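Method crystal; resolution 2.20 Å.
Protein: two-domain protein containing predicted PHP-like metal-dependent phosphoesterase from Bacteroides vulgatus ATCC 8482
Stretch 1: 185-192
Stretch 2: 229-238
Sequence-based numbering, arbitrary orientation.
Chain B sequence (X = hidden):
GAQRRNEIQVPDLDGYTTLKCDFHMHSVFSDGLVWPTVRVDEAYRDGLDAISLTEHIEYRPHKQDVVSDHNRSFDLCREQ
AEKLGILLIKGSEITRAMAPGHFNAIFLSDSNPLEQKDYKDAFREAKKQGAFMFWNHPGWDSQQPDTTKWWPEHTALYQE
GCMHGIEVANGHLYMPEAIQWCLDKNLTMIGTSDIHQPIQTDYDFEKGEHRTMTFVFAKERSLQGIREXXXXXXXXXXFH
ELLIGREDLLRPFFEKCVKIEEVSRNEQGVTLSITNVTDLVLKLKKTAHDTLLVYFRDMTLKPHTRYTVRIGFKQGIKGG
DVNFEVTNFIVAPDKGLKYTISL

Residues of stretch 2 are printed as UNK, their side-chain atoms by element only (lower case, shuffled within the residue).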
# COMPACT_ATOMS: atom_id res chain seq x y z
N LYS B 185 -24.12 19.75 -28.18
CA LYS B 185 -25.14 20.60 -27.55
C LYS B 185 -24.55 21.73 -26.70
O LYS B 185 -25.25 22.48 -26.03
CB LYS B 185 -26.09 19.69 -26.77
CG LYS B 185 -27.10 19.06 -27.73
CD LYS B 185 -27.68 17.68 -27.36
CE LYS B 185 -28.68 17.24 -28.51
NZ LYS B 185 -28.91 15.75 -28.72
N ASN B 186 -23.23 21.81 -26.72
CA ASN B 186 -22.48 22.85 -25.99
C ASN B 186 -22.70 22.86 -24.48
O ASN B 186 -22.96 23.90 -23.88
CB ASN B 186 -22.85 24.24 -26.54
CG ASN B 186 -21.84 25.30 -26.15
OD1 ASN B 186 -20.70 24.99 -25.82
ND2 ASN B 186 -22.25 26.55 -26.18
N LEU B 187 -22.58 21.69 -23.87
CA LEU B 187 -22.82 21.55 -22.45
C LEU B 187 -21.54 21.32 -21.69
O LEU B 187 -20.48 20.99 -22.24
CB LEU B 187 -23.79 20.39 -22.18
CG LEU B 187 -25.12 20.44 -22.92
CD1 LEU B 187 -25.76 19.09 -23.06
CD2 LEU B 187 -26.08 21.38 -22.22
N THR B 188 -21.69 21.48 -20.39
CA THR B 188 -20.59 21.30 -19.42
C THR B 188 -20.40 19.84 -19.09
O THR B 188 -21.34 19.21 -18.65
CB THR B 188 -20.85 22.10 -18.18
OG1 THR B 188 -20.96 23.47 -18.58
CG2 THR B 188 -19.72 21.94 -17.13
N MSE B 189 -19.20 19.30 -19.34
CA MSE B 189 -18.87 17.91 -19.00
C MSE B 189 -18.55 17.85 -17.53
O MSE B 189 -17.74 18.62 -17.03
CB MSE B 189 -17.69 17.39 -19.81
CG MSE B 189 -17.92 17.45 -21.30
SE MSE B 189 -16.45 16.66 -22.19
CE MSE B 189 -16.79 17.47 -23.99
N ILE B 190 -19.26 16.95 -16.88
CA ILE B 190 -19.20 16.74 -15.43
C ILE B 190 -18.72 15.36 -15.01
O ILE B 190 -19.00 14.36 -15.62
CB ILE B 190 -20.59 16.94 -14.76
CG1 ILE B 190 -21.10 18.36 -14.92
CG2 ILE B 190 -20.48 16.67 -13.22
CD1 ILE B 190 -20.34 19.39 -14.11
N GLY B 191 -18.02 15.33 -13.89
CA GLY B 191 -17.62 14.06 -13.33
C GLY B 191 -17.75 14.04 -11.83
O GLY B 191 -17.23 14.91 -11.13
N THR B 192 -18.44 13.02 -11.34
CA THR B 192 -18.74 12.93 -9.91
C THR B 192 -18.60 11.53 -9.35
O THR B 192 -18.45 10.57 -10.07
CB THR B 192 -20.15 13.42 -9.62
OG1 THR B 192 -21.06 12.46 -10.12
CG2 THR B 192 -20.42 14.76 -10.32
N UNK B 229 -17.49 29.27 -14.00
CA UNK B 229 -16.74 28.22 -14.73
C UNK B 229 -17.71 27.24 -15.36
O UNK B 229 -17.62 26.90 -16.56
c UNK B 229 -15.79 27.48 -13.79
N UNK B 230 -18.65 26.79 -14.55
CA UNK B 230 -19.63 25.79 -15.00
C UNK B 230 -20.50 26.35 -16.08
O UNK B 230 -20.89 25.64 -16.98
c UNK B 230 -19.23 23.25 -13.19
c UNK B 230 -20.53 25.26 -13.87
c UNK B 230 -19.88 24.53 -12.70
c UNK B 230 -20.91 24.22 -11.58
N UNK B 231 -20.80 27.64 -15.98
CA UNK B 231 -21.71 28.26 -16.93
C UNK B 231 -21.07 28.33 -18.27
O UNK B 231 -21.74 28.37 -19.33
c UNK B 231 -23.10 29.70 -15.38
o UNK B 231 -23.74 28.66 -15.12
c UNK B 231 -22.11 29.68 -16.52
o UNK B 231 -23.27 30.77 -14.77
N UNK B 232 -19.76 28.35 -18.21
CA UNK B 232 -18.92 28.56 -19.39
C UNK B 232 -18.18 27.32 -19.83
O UNK B 232 -17.25 27.39 -20.61
c UNK B 232 -18.69 31.06 -19.11
c UNK B 232 -17.97 29.72 -19.11
o UNK B 232 -19.23 31.48 -20.15
n UNK B 232 -18.68 31.75 -17.98
N UNK B 233 -18.61 26.20 -19.27
CA UNK B 233 -18.09 24.84 -19.54
C UNK B 233 -16.59 24.63 -19.34
O UNK B 233 -15.95 23.80 -20.00
c UNK B 233 -19.87 24.81 -21.36
n UNK B 233 -20.54 27.75 -23.14
c UNK B 233 -19.96 24.94 -22.87
n UNK B 233 -19.05 25.98 -23.35
n UNK B 233 -18.42 28.13 -23.91
c UNK B 233 -19.34 27.28 -23.47
c UNK B 233 -18.44 24.46 -20.97
N UNK B 234 -16.05 25.39 -18.40
CA UNK B 234 -14.62 25.41 -18.08
C UNK B 234 -14.33 24.38 -17.01
O UNK B 234 -13.98 24.65 -15.85
c UNK B 234 -14.18 26.82 -17.69
c UNK B 234 -12.35 28.54 -17.92
n UNK B 234 -14.79 31.27 -18.08
c UNK B 234 -12.82 27.15 -18.26
n UNK B 234 -14.00 30.15 -16.25
n UNK B 234 -13.26 29.59 -18.37
c UNK B 234 -14.02 30.33 -17.56
N UNK B 235 -14.51 23.15 -17.48
CA UNK B 235 -14.35 21.90 -16.72
C UNK B 235 -13.68 20.80 -17.54
O UNK B 235 -13.56 20.86 -18.77
c UNK B 235 -16.62 22.29 -15.53
c UNK B 235 -15.74 21.28 -16.34
o UNK B 235 -16.46 20.92 -17.54
N UNK B 236 -13.28 19.79 -16.79
CA UNK B 236 -12.78 18.51 -17.31
C UNK B 236 -13.07 17.47 -16.26
O UNK B 236 -12.88 17.72 -15.06
c UNK B 236 -11.28 18.54 -17.62
N UNK B 237 -13.58 16.33 -16.70
CA UNK B 237 -13.84 15.20 -15.81
C UNK B 237 -12.58 14.29 -15.65
O UNK B 237 -11.93 13.89 -16.59
c UNK B 237 -15.06 14.39 -16.27
N UNK B 238 -12.29 14.01 -14.40
CA UNK B 238 -11.17 13.18 -13.99
C UNK B 238 -11.70 11.89 -13.42
O UNK B 238 -12.28 11.84 -12.36
c UNK B 238 -6.79 12.02 -11.63
c UNK B 238 -9.12 13.21 -12.49
c UNK B 238 -7.20 11.86 -12.94
c UNK B 238 -10.38 13.92 -12.94
c UNK B 238 -8.34 12.47 -13.36
c UNK B 238 -7.53 12.77 -10.77
c UNK B 238 -8.66 13.36 -11.18
o UNK B 238 -5.60 11.43 -11.17
O HOH W 1 -22.71 26.11 -21.96
O HOH W 2 -17.10 21.08 -20.36

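Position 229 carries one side-chain carbon and no more, out of reach of stretch 1: Ala 229, buried in the helix without touching the other segment, its CB 7.6 Å from Thr 188 CG2. Position 230 has four carbons forked at the second, one of them meeting Ile 190. This is Leu 230, and its CD2 lies 4.1 Å from Ile 190 CD1, an apolar contact.

Position 231 shows two carbons, the second bearing two oxygens, pointing away from stretch 1; a carboxylate this short is Asp 231. At 232 the second of two carbons bears one oxygen and one nitrogen, again pointing away. The amide identifies Asn 232, where the chain leaves helical geometry.

Position 233 has three carbons, a nitrogen, then a carbon with two more nitrogens, packed along Asn 186 and Thr 188. It is Arg 233. Its CG lies 3.3 Å from Thr 188 OG1, its CD 3.0 Å from Asn 186 OD1, and that same oxygen sits over one face of the guanidinium without hydrogen bonding to NE. A water completes the link, donating to Asn 186 O (2.9 Å from the water O) and accepting from Arg 233 NH1 (3.0 Å from the same O).

Position 234 repeats the same chain of atoms, but its CB points away and nothing reaches stretch 1: Arg 234, a second arginine that takes no part in this contact.

Position 235 has one carbon carrying an oxygen and a carbon, the oxygen close to the backbone of Met 189. The branched hydroxyl marks Thr 235, whose OG1 donates to Met 189 O at 2.7 Å. A water donates to that OG1 and to Arg 233 O while accepting from Met 189 N.

Position 236 has a single carbon pointing away, Ala 236. Position 237 also has one, but its CA-to-CB bond points toward stretch 1: this is Ala 237, whose CB lies 3.9 Å from Gly 191 CA. Position 238 bears one carbon, then a six-carbon ring with an oxygen, its end leading away; it is Tyr 238.

The contact works by letting side chains bind backbone. Thr 188 OG1 donates to Leu 230 O at 2.7 Å, near the end of the helix, and Thr 235 answers in the reverse sense, so two threonines tie the segments together without a direct backbone-to-backbone hydrogen bond. The strands run in roughly the same direction, 32° apart. Where they come close, small residues meet: an ideal CB on Gly 191 would lie 2.9 Å from Ala 237 CB, a clash, so glycine leaves room for the alanine methyl.

Stretch 2 (229-238) ALDNRRTAAY
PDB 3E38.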